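Local coordinates for CPXV203 protein (Cowpox virus, PDB 4HKJ) that probably captures MHC class I molecules and holds them inside the infected cell, helping the virus evade cytotoxic T cells, at residues 25-36 with 47-55; 110-121 with 133-141. One frame throughout, in Å; residues are numbered along the deposited sequence.

Interaction 1 of 2, residues 25-36 with 47-55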
loop_
_atom_site.group_PDB
_atom_site.type_symbol
_atom_site.label_atom_id
_atom_site.label_comp_id
_atom_site.label_asym_id
_atom_site.label_seq_id
_atom_site.Cartn_x
_atom_site.Cartn_y
_atom_site.Cartn_z
ATOM N N ALA D 25 4.748 8.401 14.295
ATOM C CA ALA D 25 4.610 9.308 15.427
ATOM C C ALA D 25 3.826 10.562 15.058
ATOM O O ALA D 25 3.853 11.009 13.912
ATOM C CB ALA D 25 5.980 9.682 15.971
ATOM N N LYS D 26 3.130 11.123 16.042
ATOM C CA LYS D 26 2.365 12.348 15.840
ATOM C C LYS D 26 2.772 13.410 16.853
ATOM O O LYS D 26 2.855 13.138 18.050
ATOM C CB LYS D 26 0.865 12.066 15.949
ATOM C CG LYS D 26 -0.010 13.305 15.839
ATOM C CD LYS D 26 -1.486 12.948 15.914
ATOM C CE LYS D 26 -2.361 14.175 15.708
ATOM N NZ LYS D 26 -3.807 13.826 15.686
ATOM N N ASP D 27 3.038 14.615 16.356
ATOM C CA ASP D 27 3.389 15.766 17.191
ATOM C C ASP D 27 4.659 15.577 18.025
ATOM O O ASP D 27 4.922 16.354 18.944
ATOM C CB ASP D 27 2.212 16.167 18.092
ATOM C CG ASP D 27 0.989 16.584 17.300
ATOM O OD1 ASP D 27 1.157 17.130 16.188
ATOM O OD2 ASP D 27 -0.140 16.365 17.786
ATOM N N PHE D 28 5.444 14.553 17.704
ATOM C CA PHE D 28 6.723 14.335 18.374
ATOM C C PHE D 28 7.653 13.463 17.537
ATOM O O PHE D 28 7.216 12.790 16.604
ATOM C CB PHE D 28 6.522 13.730 19.770
ATOM C CG PHE D 28 6.401 12.230 19.781
ATOM C CD1 PHE D 28 5.205 11.612 19.452
ATOM C CD2 PHE D 28 7.480 11.439 20.142
ATOM C CE1 PHE D 28 5.093 10.233 19.469
ATOM C CE2 PHE D 28 7.373 10.061 20.160
ATOM C CZ PHE D 28 6.178 9.457 19.824
ATOM N N TYR D 29 8.938 13.487 17.872
ATOM C CA TYR D 29 9.928 12.687 17.161
ATOM C C TYR D 29 10.260 11.409 17.924
ATOM O O TYR D 29 10.774 11.459 19.041
ATOM C CB TYR D 29 11.210 13.490 16.925
ATOM C CG TYR D 29 11.099 14.558 15.859
ATOM C CD1 TYR D 29 9.931 14.719 15.123
ATOM C CD2 TYR D 29 12.168 15.400 15.580
ATOM C CE1 TYR D 29 9.828 15.694 14.148
ATOM C CE2 TYR D 29 12.077 16.375 14.607
ATOM C CZ TYR D 29 10.906 16.519 13.893
ATOM O OH TYR D 29 10.815 17.491 12.924
ATOM N N SER D 30 9.962 10.266 17.316
ATOM C CA SER D 30 10.294 8.978 17.910
ATOM C C SER D 30 11.777 8.680 17.729
ATOM O O SER D 30 12.324 8.851 16.640
ATOM C CB SER D 30 9.443 7.862 17.299
ATOM O OG SER D 30 9.527 7.869 15.886
ATOM N N LYS D 31 12.423 8.240 18.804
ATOM C CA LYS D 31 13.858 7.982 18.782
ATOM C C LYS D 31 14.170 6.504 18.559
ATOM O O LYS D 31 13.518 5.629 19.129
ATOM C CB LYS D 31 14.506 8.465 20.082
ATOM C CG LYS D 31 16.018 8.306 20.122
ATOM C CD LYS D 31 16.597 8.838 21.422
ATOM C CE LYS D 31 18.107 8.660 21.463
ATOM N NZ LYS D 31 18.690 9.185 22.726
ATOM N N ARG D 32 15.169 6.238 17.724
ATOM C CA ARG D 32 15.624 4.878 17.470
ATOM C C ARG D 32 16.331 4.315 18.694
ATOM O O ARG D 32 17.167 4.986 19.299
ATOM C CB ARG D 32 16.569 4.850 16.270
ATOM C CG ARG D 32 17.200 3.493 16.009
ATOM C CD ARG D 32 18.083 3.513 14.771
ATOM N NE ARG D 32 19.249 4.380 14.927
ATOM C CZ ARG D 32 19.342 5.610 14.431
ATOM N NH1 ARG D 32 18.336 6.129 13.740
ATOM N NH2 ARG D 32 20.443 6.324 14.624
ATOM N N THR D 33 15.999 3.080 19.055
ATOM C CA THR D 33 16.612 2.442 20.215
ATOM C C THR D 33 16.517 0.921 20.156
ATOM O O THR D 33 15.862 0.358 19.277
ATOM C CB THR D 33 15.971 2.928 21.528
ATOM O OG1 THR D 33 16.692 2.392 22.645
ATOM C CG2 THR D 33 14.519 2.484 21.608
ATOM N N ASP D 34 17.181 0.264 21.102
ATOM C CA ASP D 34 17.078 -1.180 21.253
ATOM C C ASP D 34 15.679 -1.526 21.739
ATOM O O ASP D 34 14.989 -0.684 22.312
ATOM C CB ASP D 34 18.110 -1.691 22.257
ATOM C CG ASP D 34 19.533 -1.385 21.839
ATOM O OD1 ASP D 34 19.764 -0.313 21.238
ATOM O OD2 ASP D 34 20.425 -2.216 22.111
ATOM N N CYS D 35 15.262 -2.766 21.514
ATOM C CA CYS D 35 13.941 -3.201 21.949
ATOM C C CYS D 35 14.010 -4.371 22.923
ATOM O O CYS D 35 14.910 -5.210 22.847
ATOM C CB CYS D 35 13.059 -3.551 20.747
ATOM S SG CYS D 35 13.682 -4.897 19.717
ATOM N N SER D 36 13.053 -4.414 23.842
ATOM C CA SER D 36 12.969 -5.485 24.823
ATOM C C SER D 36 11.698 -6.296 24.609
ATOM O O SER D 36 10.771 -5.840 23.945
ATOM C CB SER D 36 12.997 -4.912 26.239
ATOM O OG SER D 36 14.225 -4.252 26.495
ATOM N N ILE D 47 5.028 -8.398 26.201
ATOM C CA ILE D 47 5.132 -6.945 26.257
ATOM C C ILE D 47 6.475 -6.512 25.683
ATOM O O ILE D 47 7.517 -7.041 26.068
ATOM C CB ILE D 47 5.021 -6.422 27.699
ATOM C CG1 ILE D 47 3.783 -6.997 28.390
ATOM C CG2 ILE D 47 4.985 -4.902 27.713
ATOM C CD1 ILE D 47 3.595 -6.504 29.806
ATOM N N THR D 48 6.454 -5.553 24.764
ATOM C CA THR D 48 7.690 -5.083 24.143
ATOM C C THR D 48 7.899 -3.577 24.274
ATOM O O THR D 48 7.014 -2.785 23.959
ATOM C CB THR D 48 7.781 -5.503 22.656
ATOM O OG1 THR D 48 8.957 -4.930 22.069
ATOM C CG2 THR D 48 6.555 -5.043 21.885
ATOM N N GLU D 49 9.079 -3.192 24.752
ATOM C CA GLU D 49 9.437 -1.784 24.872
ATOM C C GLU D 49 10.464 -1.409 23.809
ATOM O O GLU D 49 11.437 -2.131 23.597
ATOM C CB GLU D 49 10.004 -1.481 26.261
ATOM C CG GLU D 49 9.074 -1.816 27.417
ATOM C CD GLU D 49 9.232 -3.245 27.904
ATOM O OE1 GLU D 49 9.994 -4.009 27.277
ATOM O OE2 GLU D 49 8.595 -3.602 28.918
ATOM N N GLY D 50 10.247 -0.280 23.142
ATOM C CA GLY D 50 11.181 0.187 22.134
ATOM C C GLY D 50 10.591 1.168 21.139
ATOM O O GLY D 50 9.396 1.131 20.844
ATOM N N ASN D 51 11.448 2.048 20.626
ATOM C CA ASN D 51 11.074 3.042 19.619
ATOM C C ASN D 51 9.980 4.009 20.066
ATOM O O ASN D 51 9.139 4.422 19.268
ATOM C CB ASN D 51 10.700 2.366 18.293
ATOM C CG ASN D 51 11.845 1.558 17.710
ATOM O OD1 ASN D 51 12.771 1.168 18.421
ATOM N ND2 ASN D 51 11.784 1.303 16.409
ATOM N N GLY D 52 10.002 4.370 21.347
ATOM C CA GLY D 52 9.071 5.349 21.879
ATOM C C GLY D 52 7.721 4.772 22.253
ATOM O O GLY D 52 6.854 5.483 22.759
ATOM N N TYR D 53 7.538 3.480 22.006
ATOM C CA TYR D 53 6.275 2.826 22.318
ATOM C C TYR D 53 6.489 1.561 23.134
ATOM O O TYR D 53 7.541 0.925 23.052
ATOM C CB TYR D 53 5.518 2.467 21.038
ATOM C CG TYR D 53 5.418 3.588 20.030
ATOM C CD1 TYR D 53 4.788 4.781 20.349
ATOM C CD2 TYR D 53 5.937 3.441 18.750
ATOM C CE1 TYR D 53 4.691 5.807 19.427
ATOM C CE2 TYR D 53 5.843 4.458 17.820
ATOM C CZ TYR D 53 5.218 5.639 18.165
ATOM O OH TYR D 53 5.124 6.653 17.242
ATOM N N ARG D 54 5.486 1.203 23.926
ATOM C CA ARG D 54 5.454 -0.108 24.553
ATOM C C ARG D 54 4.174 -0.829 24.139
ATOM O O ARG D 54 3.073 -0.290 24.260
ATOM C CB ARG D 54 5.608 -0.019 26.075
ATOM C CG ARG D 54 4.484 0.677 26.816
ATOM C CD ARG D 54 4.736 0.631 28.316
ATOM N NE ARG D 54 5.135 -0.706 28.747
ATOM C CZ ARG D 54 5.394 -1.043 30.007
ATOM N NH1 ARG D 54 5.294 -0.141 30.974
ATOM N NH2 ARG D 54 5.754 -2.286 30.299
ATOM N N VAL D 55 4.327 -2.040 23.617
ATOM C CA VAL D 55 3.210 -2.744 23.001
ATOM C C VAL D 55 2.879 -4.045 23.725
ATOM O O VAL D 55 3.765 -4.846 24.018
ATOM C CB VAL D 55 3.496 -3.037 21.515
ATOM C CG1 VAL D 55 2.317 -3.738 20.869
ATOM C CG2 VAL D 55 3.825 -1.746 20.777
#
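Thr-33 and Asn-51 meet where the loop 25-36 passes over the tip of a beta hairpin, whose strands 45-50 and 53-59 are joined by a type I' turn from Gly-50 to Tyr-53. The methyl CG2 of Thr-33 lies 3.3 Å from the backbone N of Asn-51, and Asn-51 CG leans back beside its own N (chi1 -60°), which turns the amide in under the loop beside Thr-33. Two residues earlier, the carbonyl of Lys-31 receives a CA-H...O contact from Asn-51 CA. Gly-50 packs its bare CA against the backbone of Asp-34 and Cys-35.

At the end nearer strand 36-38, Ser-36 N donates to Glu-49 O over 2.8 Å. The bend of Glu-49 at chi2 (89°) swings OE1 to 3.3 Å from Ser-36 CB. Beyond the turn, Tyr-53 and Phe-28 pack between the two sheets of this T4-family beta-sandwich. Tyr-53 CE1 arrives in the plane of the Phe-28 ring, at its edge, 4.0 Å from CZ, and Tyr-53 OH ends 3.4 Å from Ala-25 CB. That same CB sits over one face of the Phe-28 ring, near its rim.

Further out, strand 103-110 adds Cys-110 beside Tyr-53. Thr-48 OG1 lies close to Ser-36 O and is hydrogen-bonded with Gln-74 OE1. Ser-36 OG turns to Thr-187 O, while Cys-35 is tied to Cys-184 by a disulfide; strand 36-38, the hairpin and the C-terminal region are thereby joined. Within the hairpin, the carboxylate that packs on Ser-36 is held from its other oxygen, Glu-49 OE2 forming a salt bridge with Arg-54 NH2 at 3.4 Å.

Interaction 2 of 2, residues 110-121 with 133-141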
loop_
_atom_site.group_PDB
_atom_site.type_symbol
_atom_site.label_atom_id
_atom_site.label_comp_id
_atom_site.label_asym_id
_atom_site.label_seq_id
_atom_site.Cartn_x
_atom_site.Cartn_y
_atom_site.Cartn_z
ATOM N N CYS D 110 2.233 4.762 24.119
ATOM C CA CYS D 110 3.426 5.569 23.878
ATOM C C CYS D 110 4.174 5.884 25.172
ATOM O O CYS D 110 3.568 6.259 26.176
ATOM C CB CYS D 110 3.073 6.856 23.126
ATOM S SG CYS D 110 1.526 7.644 23.631
ATOM N N ASP D 111 5.495 5.727 25.135
ATOM C CA ASP D 111 6.342 5.943 26.304
ATOM C C ASP D 111 7.103 7.262 26.231
ATOM O O ASP D 111 7.263 7.954 27.236
ATOM C CB ASP D 111 7.337 4.790 26.459
ATOM C CG ASP D 111 6.772 3.638 27.263
ATOM O OD1 ASP D 111 5.541 3.609 27.468
ATOM O OD2 ASP D 111 7.556 2.764 27.692
ATOM N N GLN D 112 7.573 7.598 25.035
ATOM C CA GLN D 112 8.401 8.782 24.831
ATOM C C GLN D 112 7.657 10.071 25.168
ATOM O O GLN D 112 8.092 10.845 26.021
ATOM C CB GLN D 112 8.906 8.825 23.386
ATOM C CG GLN D 112 9.986 9.859 23.128
ATOM C CD GLN D 112 10.648 9.674 21.778
ATOM O OE1 GLN D 112 10.458 8.653 21.117
ATOM N NE2 GLN D 112 11.429 10.662 21.358
ATOM N N GLU D 113 6.534 10.293 24.495
ATOM C CA GLU D 113 5.747 11.503 24.699
ATOM C C GLU D 113 4.651 11.276 25.734
ATOM O O GLU D 113 4.113 10.174 25.847
ATOM C CB GLU D 113 5.134 11.966 23.375
ATOM C CG GLU D 113 4.517 13.355 23.414
ATOM C CD GLU D 113 5.557 14.458 23.469
ATOM O OE1 GLU D 113 6.757 14.161 23.286
ATOM O OE2 GLU D 113 5.173 15.625 23.692
ATOM N N ALA D 114 4.327 12.322 26.489
ATOM C CA ALA D 114 3.252 12.254 27.473
ATOM C C ALA D 114 1.914 12.010 26.785
ATOM O O ALA D 114 1.391 12.881 26.092
ATOM C CB ALA D 114 3.204 13.531 28.295
ATOM N N SER D 115 1.373 10.813 26.985
ATOM C CA SER D 115 0.156 10.384 26.302
ATOM C C SER D 115 -1.073 11.207 26.677
ATOM O O SER D 115 -1.200 11.676 27.808
ATOM C CB SER D 115 -0.104 8.900 26.575
ATOM O OG SER D 115 -0.114 8.634 27.967
ATOM N N GLY D 116 -1.973 11.375 25.713
ATOM C CA GLY D 116 -3.227 12.068 25.942
ATOM C C GLY D 116 -4.333 11.083 26.264
ATOM O O GLY D 116 -5.446 11.480 26.613
ATOM N N LEU D 117 -4.018 9.797 26.134
ATOM C CA LEU D 117 -4.929 8.714 26.498
ATOM C C LEU D 117 -6.247 8.743 25.729
ATOM O O LEU D 117 -7.318 8.553 26.306
ATOM C CB LEU D 117 -5.185 8.708 28.008
ATOM C CG LEU D 117 -3.947 8.480 28.876
ATOM C CD1 LEU D 117 -4.275 8.664 30.349
ATOM C CD2 LEU D 117 -3.370 7.097 28.621
ATOM N N ASP D 118 -6.160 8.980 24.425
ATOM C CA ASP D 118 -7.328 8.925 23.555
ATOM C C ASP D 118 -7.199 7.749 22.596
ATOM O O ASP D 118 -6.686 7.890 21.486
ATOM C CB ASP D 118 -7.482 10.229 22.774
ATOM C CG ASP D 118 -8.741 10.258 21.931
ATOM O OD1 ASP D 118 -9.740 9.626 22.334
ATOM O OD2 ASP D 118 -8.733 10.912 20.867
ATOM N N PHE D 119 -7.670 6.587 23.034
ATOM C CA PHE D 119 -7.479 5.354 22.278
ATOM C C PHE D 119 -8.512 5.133 21.179
ATOM O O PHE D 119 -9.565 5.771 21.149
ATOM C CB PHE D 119 -7.460 4.149 23.219
ATOM C CG PHE D 119 -6.282 4.125 24.146
ATOM C CD1 PHE D 119 -5.070 3.603 23.730
ATOM C CD2 PHE D 119 -6.386 4.626 25.433
ATOM C CE1 PHE D 119 -3.982 3.580 24.580
ATOM C CE2 PHE D 119 -5.301 4.607 26.288
ATOM C CZ PHE D 119 -4.097 4.084 25.860
ATOM N N HIS D 120 -8.185 4.214 20.279
ATOM C CA HIS D 120 -9.074 3.815 19.202
ATOM C C HIS D 120 -8.841 2.342 18.901
ATOM O O HIS D 120 -7.704 1.918 18.692
ATOM C CB HIS D 120 -8.815 4.657 17.953
ATOM C CG HIS D 120 -9.569 4.195 16.743
ATOM N ND1 HIS D 120 -10.917 3.915 16.767
ATOM C CD2 HIS D 120 -9.159 3.969 15.471
ATOM C CE1 HIS D 120 -11.307 3.534 15.562
ATOM N NE2 HIS D 120 -10.261 3.558 14.759
ATOM N N THR D 121 -9.915 1.562 18.895
ATOM C CA THR D 121 -9.810 0.132 18.630
ATOM C C THR D 121 -10.356 -0.205 17.249
ATOM O O THR D 121 -11.502 0.110 16.927
ATOM C CB THR D 121 -10.545 -0.700 19.698
ATOM O OG1 THR D 121 -9.889 -0.542 20.963
ATOM C CG2 THR D 121 -10.543 -2.170 19.320
ATOM N N THR D 133 -6.726 -7.474 16.129
ATOM C CA THR D 133 -7.368 -6.255 16.609
ATOM C C THR D 133 -6.326 -5.328 17.229
ATOM O O THR D 133 -5.519 -5.755 18.056
ATOM C CB THR D 133 -8.460 -6.569 17.648
ATOM O OG1 THR D 133 -9.356 -7.555 17.121
ATOM C CG2 THR D 133 -9.244 -5.315 17.993
ATOM N N VAL D 134 -6.340 -4.062 16.825
ATOM C CA VAL D 134 -5.350 -3.104 17.307
ATOM C C VAL D 134 -5.972 -1.934 18.066
ATOM O O VAL D 134 -6.866 -1.252 17.563
ATOM C CB VAL D 134 -4.484 -2.558 16.155
ATOM C CG1 VAL D 134 -3.529 -1.489 16.665
ATOM C CG2 VAL D 134 -3.719 -3.688 15.495
ATOM N N LYS D 135 -5.486 -1.719 19.284
ATOM C CA LYS D 135 -5.905 -0.598 20.114
ATOM C C LYS D 135 -4.707 0.319 20.335
ATOM O O LYS D 135 -3.678 -0.116 20.847
ATOM C CB LYS D 135 -6.427 -1.117 21.455
ATOM C CG LYS D 135 -6.662 -0.045 22.504
ATOM C CD LYS D 135 -6.916 -0.672 23.867
ATOM C CE LYS D 135 -7.078 0.383 24.948
ATOM N NZ LYS D 135 -8.315 1.194 24.769
ATOM N N TYR D 136 -4.831 1.584 19.944
ATOM C CA TYR D 136 -3.699 2.502 20.041
ATOM C C TYR D 136 -4.080 3.933 20.421
ATOM O O TYR D 136 -5.176 4.404 20.116
ATOM C CB TYR D 136 -2.884 2.494 18.743
ATOM C CG TYR D 136 -3.616 3.040 17.535
ATOM C CD1 TYR D 136 -4.500 2.246 16.814
ATOM C CD2 TYR D 136 -3.411 4.346 17.107
ATOM C CE1 TYR D 136 -5.166 2.742 15.707
ATOM C CE2 TYR D 136 -4.073 4.848 16.004
ATOM C CZ TYR D 136 -4.948 4.044 15.307
ATOM O OH TYR D 136 -5.607 4.545 14.207
ATOM N N ASP D 137 -3.152 4.613 21.089
ATOM C CA ASP D 137 -3.343 5.993 21.521
ATOM C C ASP D 137 -3.128 6.945 20.346
ATOM O O ASP D 137 -2.016 7.072 19.837
ATOM C CB ASP D 137 -2.365 6.321 22.651
ATOM C CG ASP D 137 -2.748 7.571 23.420
ATOM O OD1 ASP D 137 -3.446 8.440 22.858
ATOM O OD2 ASP D 137 -2.343 7.685 24.595
ATOM N N THR D 138 -4.196 7.619 19.931
ATOM C CA THR D 138 -4.148 8.488 18.760
ATOM C C THR D 138 -3.571 9.869 19.066
ATOM O O THR D 138 -3.451 10.708 18.174
ATOM C CB THR D 138 -5.544 8.656 18.125
ATOM O OG1 THR D 138 -6.388 9.402 19.010
ATOM C CG2 THR D 138 -6.174 7.297 17.850
ATOM N N SER D 139 -3.216 10.103 20.325
ATOM C CA SER D 139 -2.632 11.381 20.717
ATOM C C SER D 139 -1.162 11.458 20.316
ATOM O O SER D 139 -0.640 12.539 20.043
ATOM C CB SER D 139 -2.789 11.616 22.222
ATOM O OG SER D 139 -2.132 10.608 22.971
ATOM N N CYS D 140 -0.501 10.306 20.277
ATOM C CA CYS D 140 0.912 10.251 19.917
ATOM C C CYS D 140 1.166 9.423 18.657
ATOM O O CYS D 140 2.306 9.297 18.213
ATOM C CB CYS D 140 1.747 9.712 21.084
ATOM S SG CYS D 140 1.293 8.051 21.653
ATOM N N ILE D 141 0.104 8.867 18.080
ATOM C CA ILE D 141 0.236 8.056 16.873
ATOM C C ILE D 141 -0.544 8.637 15.696
ATOM O O ILE D 141 -1.767 8.778 15.755
ATOM C CB ILE D 141 -0.200 6.598 17.121
ATOM C CG1 ILE D 141 0.744 5.933 18.121
ATOM C CG2 ILE D 141 -0.227 5.819 15.817
ATOM C CD1 ILE D 141 0.349 4.526 18.490
#
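The ring of Phe-119 is held between Lys-135 and Asp-137, neighbours on one face of an antiparallel ladder. Lys-135 CE makes a CH-pi contact over one ring face, 4.2 Å from its centroid; Asp-137 OD2 lies over the opposite face, the carboxylate turned 42° from the ring plane. The lysine chain runs out extended and bends only at its last torsion (chi4 67°), which carries NZ back over Phe-119 CB. Tyr-109 adds a steeply inclined ring there, and Thr-121 OG1 lies against the Lys-135 stem, 3.5 Å from CB, the side chains crossing at a slant.

On the other face, His-120 and Tyr-136 lie side by side and point the same way. Tyr-136 OH comes to the imidazole edge, 3.8 Å from His-120 CD2, while His-120 NE2 bonds to the backbone of another protein chain.

Where the strands end, the Asp-137 carboxylate reaches into the loop 115-118. Its OD1 is met out of the carboxylate plane from opposite faces, by Asp-118 N at 3.2 Å and by Ser-139 N, and OD2 takes a weak bond from Leu-117 N. Ser-139 OG accepts from Gly-116 N at 2.9 Å. Asp-118 O is gripped from opposite faces of its plane by Thr-138 N and Thr-138 OG1, both at 2.9 Å. The Cys-110 to Cys-140 disulfide (chi3 -99°) ties the end of strand 103-110 to the turn after strand 131-137.

The pattern is that of a beta hairpin at a sheet edge, strands 119-126 and 131-137, whose exit is shaped by an Asx turn at Asp-137 and locked by a disulfide.

Both contacts reach the six-stranded mixed sheet, interaction 1 on the side of its outer strand 36-38 and interaction 2 on that of the opposite outer strand, 119-126. Interaction 1 is largely buried: a loop without regular structure lies across a hairpin tip, mostly by packing and few polar bonds. Interaction 2 is more exposed and follows strand pairing, with a carboxylate network and a disulfide of its own. The two touch directly: Asp-111 N probably bonds to Gly-52 O (2.7 Å), and Lys-26 N to Cys-140 O (3.0 Å). Each offers another protein chain one residue, Arg-32 through a salt bridge and His-120 through a hydrogen bond.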